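Local coordinates for iron-binding protein (Staphylococcus epidermidis, PDB 4M7O) that probably captures iron, perhaps in chelated form, for uptake into the cell, as a solute-binding protein of the periplasmic binding protein family, at residues I25-P30 / E34-L39; L82-E87 / G127-R132. All blocks are in the same frame, centred on the assembly; numbering follows the deposited sequence.

Interaction 1 (I25-P30 / E34-L39); sequences IISLIP and EILYRL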
loop_
_atom_site.group_PDB
_atom_site.type_symbol
_atom_site.label_atom_id
_atom_site.label_comp_id
_atom_site.label_asym_id
_atom_site.label_seq_id
_atom_site.Cartn_x
_atom_site.Cartn_y
_atom_site.Cartn_z
ATOM N N ILE A 25 23.179 0.761 -2.762
ATOM C CA ILE A 25 21.938 1.036 -2.067
ATOM C C ILE A 25 21.365 -0.249 -1.476
ATOM O O ILE A 25 21.366 -1.299 -2.134
ATOM C CB ILE A 25 20.906 1.635 -3.045
ATOM C CG1 ILE A 25 21.464 2.917 -3.666
ATOM C CG2 ILE A 25 19.573 1.887 -2.342
ATOM C CD1 ILE A 25 20.694 3.405 -4.874
ATOM N N ILE A 26 20.894 -0.170 -0.234
ATOM C CA ILE A 26 20.107 -1.250 0.341
ATOM C C ILE A 26 18.661 -0.768 0.473
ATOM O O ILE A 26 18.390 0.247 1.121
ATOM C CB ILE A 26 20.644 -1.710 1.710
ATOM C CG1 ILE A 26 22.041 -2.322 1.557
ATOM C CG2 ILE A 26 19.692 -2.707 2.352
ATOM C CD1 ILE A 26 22.689 -2.751 2.873
ATOM N N SER A 27 17.736 -1.486 -0.161
ATOM C CA SER A 27 16.311 -1.124 -0.107
ATOM C C SER A 27 15.553 -2.112 0.765
ATOM O O SER A 27 15.620 -3.320 0.530
ATOM C CB SER A 27 15.711 -1.110 -1.505
ATOM O OG SER A 27 14.343 -0.721 -1.462
ATOM N N LEU A 28 14.822 -1.599 1.757
ATOM C CA LEU A 28 14.237 -2.439 2.805
ATOM C C LEU A 28 12.725 -2.646 2.751
ATOM O O LEU A 28 12.148 -3.279 3.651
ATOM C CB LEU A 28 14.635 -1.921 4.193
ATOM C CG LEU A 28 16.128 -2.083 4.503
ATOM C CD1 LEU A 28 16.433 -1.768 5.980
ATOM C CD2 LEU A 28 16.584 -3.481 4.139
ATOM N N ILE A 29 12.074 -2.126 1.713
ATOM C CA ILE A 29 10.641 -2.357 1.555
ATOM C C ILE A 29 10.335 -2.421 0.059
ATOM O O ILE A 29 10.962 -1.710 -0.727
ATOM C CB ILE A 29 9.801 -1.278 2.327
ATOM C CG1 ILE A 29 8.377 -1.788 2.645
ATOM C CG2 ILE A 29 9.768 0.044 1.557
ATOM C CD1 ILE A 29 7.721 -1.118 3.846
ATOM N N PRO A 30 9.419 -3.314 -0.356
ATOM C CA PRO A 30 9.278 -3.493 -1.808
ATOM C C PRO A 30 8.909 -2.222 -2.577
ATOM O O PRO A 30 9.464 -2.047 -3.651
ATOM C CB PRO A 30 8.184 -4.561 -1.925
ATOM C CG PRO A 30 8.315 -5.357 -0.631
ATOM C CD PRO A 30 8.611 -4.294 0.403
ATOM N N GLU A 34 10.815 -0.968 -5.988
ATOM C CA GLU A 34 10.153 -0.779 -7.276
ATOM C C GLU A 34 10.455 0.602 -7.844
ATOM O O GLU A 34 10.688 0.748 -9.043
ATOM C CB GLU A 34 8.638 -0.993 -7.141
ATOM C CG GLU A 34 8.250 -2.436 -6.859
ATOM C CD GLU A 34 6.753 -2.679 -7.032
ATOM O OE1 GLU A 34 6.145 -2.083 -7.958
ATOM O OE2 GLU A 34 6.188 -3.472 -6.243
ATOM N N ILE A 35 10.450 1.607 -6.972
ATOM C CA ILE A 35 10.672 2.985 -7.375
ATOM C C ILE A 35 12.115 3.178 -7.854
ATOM O O ILE A 35 12.356 3.844 -8.864
ATOM C CB ILE A 35 10.393 3.953 -6.207
ATOM C CG1 ILE A 35 8.904 3.929 -5.827
ATOM C CG2 ILE A 35 10.844 5.367 -6.558
ATOM C CD1 ILE A 35 8.603 4.636 -4.520
ATOM N N LEU A 36 13.068 2.613 -7.116
ATOM C CA LEU A 36 14.483 2.688 -7.488
ATOM C C LEU A 36 14.722 2.124 -8.879
ATOM O O LEU A 36 15.465 2.707 -9.673
ATOM C CB LEU A 36 15.351 1.939 -6.468
ATOM C CG LEU A 36 15.548 2.672 -5.143
ATOM C CD1 LEU A 36 16.232 1.762 -4.102
ATOM C CD2 LEU A 36 16.379 3.937 -5.403
ATOM N N TYR A 37 14.096 0.987 -9.175
ATOM C CA TYR A 37 14.238 0.370 -10.490
ATOM C C TYR A 37 13.630 1.278 -11.551
ATOM O O TYR A 37 14.207 1.437 -12.624
ATOM C CB TYR A 37 13.579 -1.017 -10.526
ATOM C CG TYR A 37 14.539 -2.169 -10.321
ATOM C CD1 TYR A 37 14.903 -2.580 -9.051
ATOM C CD2 TYR A 37 15.066 -2.857 -11.404
ATOM C CE1 TYR A 37 15.746 -3.637 -8.866
ATOM C CE2 TYR A 37 15.933 -3.909 -11.221
ATOM C CZ TYR A 37 16.269 -4.295 -9.951
ATOM O OH TYR A 37 17.135 -5.339 -9.752
ATOM N N ARG A 38 12.482 1.892 -11.254
ATOM C CA ARG A 38 11.819 2.750 -12.254
ATOM C C ARG A 38 12.595 4.058 -12.470
ATOM O O ARG A 38 12.412 4.746 -13.469
ATOM C CB ARG A 38 10.354 3.025 -11.883
ATOM C CG ARG A 38 9.422 1.807 -12.016
ATOM C CD ARG A 38 9.300 1.316 -13.471
ATOM N NE ARG A 38 8.825 2.371 -14.359
ATOM C CZ ARG A 38 7.552 2.759 -14.464
ATOM N NH1 ARG A 38 6.608 2.182 -13.735
ATOM N NH2 ARG A 38 7.217 3.730 -15.303
ATOM N N LEU A 39 13.480 4.384 -11.536
ATOM C CA LEU A 39 14.334 5.562 -11.673
ATOM C C LEU A 39 15.597 5.249 -12.472
ATOM O O LEU A 39 16.379 6.156 -12.786
ATOM C CB LEU A 39 14.712 6.139 -10.300
ATOM C CG LEU A 39 13.543 6.724 -9.495
ATOM C CD1 LEU A 39 14.033 7.415 -8.227
ATOM C CD2 LEU A 39 12.733 7.684 -10.347
#
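Leu36 reaches out from helix 30-38 to meet Ile25 and Ser27 on the buried strand 25-27. Its CB leaves the helix toward the strand, and CB and CG carry the reach without coming close to the strand themselves. With CG anti to the carbonyl carbon (chi1 -75°) and chi2 at 171°, CD1 is the methyl that leads. This methyl lies 3.8 Å from Ile25 CG2, where the two side chains cross obliquely, and it also meets Ser27, with Leu36 CD1 3.9 Å from Ser27 CB. Ser27 OG, hydrogen-bonded to Thr33, lies beside the same methyl, Leu36 CD1, at 4.1 Å. Leu36 CD2 stands farther back, 4.4 Å from Ile25 CD1.

At the other end the segments join through the backbone. Glu34 N donates to Pro30 O at 2.9 Å with an N-H...O angle of 159°, in the first turn of a helix whose N-cap position is Ile29. Glu34 CG passes 3.5 Å from Pro30 O, and the extended chain beyond it carries the carboxylate away to salt bridges with Arg259 and Arg263. Strand, two-residue loop and helix packed back over the strand form the opening half of the beta-alpha-beta unit that runs on to strand 45-49, in the parallel sheet of this lobe.

Interaction 2 (L82-E87 / G127-R132); sequences LILAHE and GQLTDR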
loop_
_atom_site.group_PDB
_atom_site.type_symbol
_atom_site.label_atom_id
_atom_site.label_comp_id
_atom_site.label_asym_id
_atom_site.label_seq_id
_atom_site.Cartn_x
_atom_site.Cartn_y
_atom_site.Cartn_z
ATOM N N LEU A 82 23.791 3.967 0.954
ATOM C CA LEU A 82 22.419 4.400 1.207
ATOM C C LEU A 82 21.560 3.225 1.650
ATOM O O LEU A 82 21.554 2.172 1.004
ATOM C CB LEU A 82 21.803 5.028 -0.048
ATOM C CG LEU A 82 20.322 5.402 0.085
ATOM C CD1 LEU A 82 20.160 6.548 1.074
ATOM C CD2 LEU A 82 19.719 5.765 -1.271
ATOM N N ILE A 83 20.844 3.394 2.756
ATOM C CA ILE A 83 19.828 2.418 3.131
ATOM C C ILE A 83 18.478 3.102 3.074
ATOM O O ILE A 83 18.175 3.995 3.879
ATOM C CB ILE A 83 20.023 1.867 4.541
ATOM C CG1 ILE A 83 21.386 1.187 4.666
ATOM C CG2 ILE A 83 18.889 0.894 4.892
ATOM C CD1 ILE A 83 21.738 0.839 6.093
ATOM N N LEU A 84 17.661 2.666 2.126
ATOM C CA LEU A 84 16.412 3.336 1.857
ATOM C C LEU A 84 15.292 2.532 2.507
ATOM O O LEU A 84 14.842 1.505 1.965
ATOM C CB LEU A 84 16.215 3.454 0.344
ATOM C CG LEU A 84 15.042 4.326 -0.097
ATOM C CD1 LEU A 84 15.198 5.722 0.457
ATOM C CD2 LEU A 84 14.935 4.346 -1.623
ATOM N N ALA A 85 14.838 3.004 3.665
ATOM C CA ALA A 85 13.812 2.301 4.430
ATOM C C ALA A 85 12.495 3.066 4.378
ATOM O O ALA A 85 12.350 4.019 3.616
ATOM C CB ALA A 85 14.256 2.097 5.879
ATOM N N HIS A 86 11.547 2.658 5.213
ATOM C CA HIS A 86 10.194 3.205 5.171
ATOM C C HIS A 86 9.792 3.690 6.552
ATOM O O HIS A 86 10.219 3.108 7.556
ATOM C CB HIS A 86 9.250 2.101 4.725
ATOM C CG HIS A 86 7.961 2.590 4.154
ATOM N ND1 HIS A 86 6.762 2.480 4.825
ATOM C CD2 HIS A 86 7.670 3.166 2.959
ATOM C CE1 HIS A 86 5.791 2.974 4.076
ATOM N NE2 HIS A 86 6.320 3.396 2.937
ATOM N N GLU A 87 8.973 4.743 6.613
ATOM C CA GLU A 87 8.492 5.266 7.893
ATOM C C GLU A 87 7.855 4.167 8.737
ATOM O O GLU A 87 8.015 4.153 9.947
ATOM C CB GLU A 87 7.498 6.420 7.679
ATOM C CG GLU A 87 7.101 7.147 8.955
ATOM C CD GLU A 87 5.997 8.174 8.740
ATOM O OE1 GLU A 87 5.595 8.404 7.574
ATOM O OE2 GLU A 87 5.526 8.750 9.744
ATOM N N GLY A 127 13.604 10.649 -5.938
ATOM C CA GLY A 127 14.274 11.209 -7.098
ATOM C C GLY A 127 15.276 12.273 -6.701
ATOM O O GLY A 127 16.389 12.310 -7.225
ATOM N N GLN A 128 14.897 13.145 -5.773
ATOM C CA GLN A 128 15.796 14.223 -5.384
ATOM C C GLN A 128 16.945 13.696 -4.534
ATOM O O GLN A 128 18.060 14.199 -4.607
ATOM C CB GLN A 128 15.045 15.322 -4.644
ATOM C CG GLN A 128 15.935 16.476 -4.219
ATOM C CD GLN A 128 15.137 17.695 -3.820
ATOM O OE1 GLN A 128 13.918 17.620 -3.649
ATOM N NE2 GLN A 128 15.816 18.834 -3.679
ATOM N N LEU A 129 16.666 12.667 -3.740
ATOM C CA LEU A 129 17.668 12.057 -2.875
ATOM C C LEU A 129 18.791 11.425 -3.696
ATOM O O LEU A 129 19.968 11.583 -3.373
ATOM C CB LEU A 129 17.002 11.010 -1.968
ATOM C CG LEU A 129 17.921 10.077 -1.173
ATOM C CD1 LEU A 129 18.750 10.844 -0.157
ATOM C CD2 LEU A 129 17.137 8.960 -0.498
ATOM N N THR A 130 18.415 10.740 -4.772
ATOM C CA THR A 130 19.355 9.978 -5.600
ATOM C C THR A 130 19.782 10.701 -6.863
ATOM O O THR A 130 20.347 10.077 -7.762
ATOM C CB THR A 130 18.723 8.656 -6.075
ATOM O OG1 THR A 130 17.550 8.943 -6.856
ATOM C CG2 THR A 130 18.328 7.801 -4.896
ATOM N N ASP A 131 19.493 11.996 -6.941
ATOM C CA ASP A 131 19.829 12.787 -8.128
ATOM C C ASP A 131 19.278 12.133 -9.397
ATOM O O ASP A 131 19.972 12.004 -10.399
ATOM C CB ASP A 131 21.347 13.001 -8.236
ATOM C CG ASP A 131 21.714 14.129 -9.183
ATOM O OD1 ASP A 131 20.846 14.983 -9.457
ATOM O OD2 ASP A 131 22.873 14.169 -9.650
ATOM N N ARG A 132 18.022 11.709 -9.339
ATOM C CA ARG A 132 17.346 11.156 -10.501
ATOM C C ARG A 132 16.036 11.903 -10.693
ATOM O O ARG A 132 14.996 11.289 -10.918
ATOM C CB ARG A 132 17.081 9.661 -10.296
ATOM C CG ARG A 132 18.343 8.861 -10.017
ATOM C CD ARG A 132 19.230 8.780 -11.241
ATOM N NE ARG A 132 18.664 7.867 -12.231
ATOM C CZ ARG A 132 19.136 7.695 -13.462
ATOM N NH1 ARG A 132 20.199 8.370 -13.877
ATOM N NH2 ARG A 132 18.545 6.841 -14.281
#
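Leu82, Leu84 and Leu129 meet through branched methyl groups, with no ring, amide or other flat group between them, so the contact has neither faces nor edges and depends on which branch goes where. The centre is Leu129 CD2, which the end of helix 116-129 presents to strand 82-86. Its closest approach is to Leu84, with Leu129 CD2 3.9 Å from Leu84 CD1, and the two side chains run alongside one another, pointing opposite ways. Leu82 instead comes tip to tip: both of its methyls, CD1 and CD2, face Leu129 CD2 from the same side, each at 4.2 Å. Two residues apart on the strand, Leu82 and Leu84 emerge from the same face of the sheet, and in both CG is anti to the backbone N (chi1 175° and -171°).

Thr130 adds a looser touch, its CG2 4.4 Å from Leu82 CD2, while its hydroxyl is hydrogen-bonded back to Ile126 O. Just beyond, Arg132 N bonds to Gly127 O at 2.7 Å and Asp131 takes a left-handed backbone conformation, features of a Schellman motif, and the chain turns out of the helix.

Around this apolar patch, Leu129 also packs on Val108 and Leu84 on Val110, both of the adjacent edge strand 106-110. Strand 25-27 flanks strand 82-86 on its other side. Leu129 thus sets the end of helix 116-129 on strands 82-86 and 106-110, while Ile83 and Ala85, pointing the other way, pack on helix 94-102.

From the N terminus, interaction 1 closes first, over only three intervening residues, as strand 25-27 turns directly into helix 30-38. The chain then adds strands 45-49 and 63-65 and helix 72-77 before strand 82-86 returns to pair beside strand 25-27. Interaction 2 spans the next 39 residues, through helix 94-102 and strand 106-110, and closes at the end of helix 116-129. The two loops are in series and neither nest nor cross. They nevertheless join: Ile26 O lies 2.7 Å from Leu84 N within the sheet, and beyond the helices Leu39 O takes a hydrogen bond from Arg132 NH2. Interaction 1 ties helix 30-38, and interaction 2 the end of helix 116-129, to the same parallel sheet.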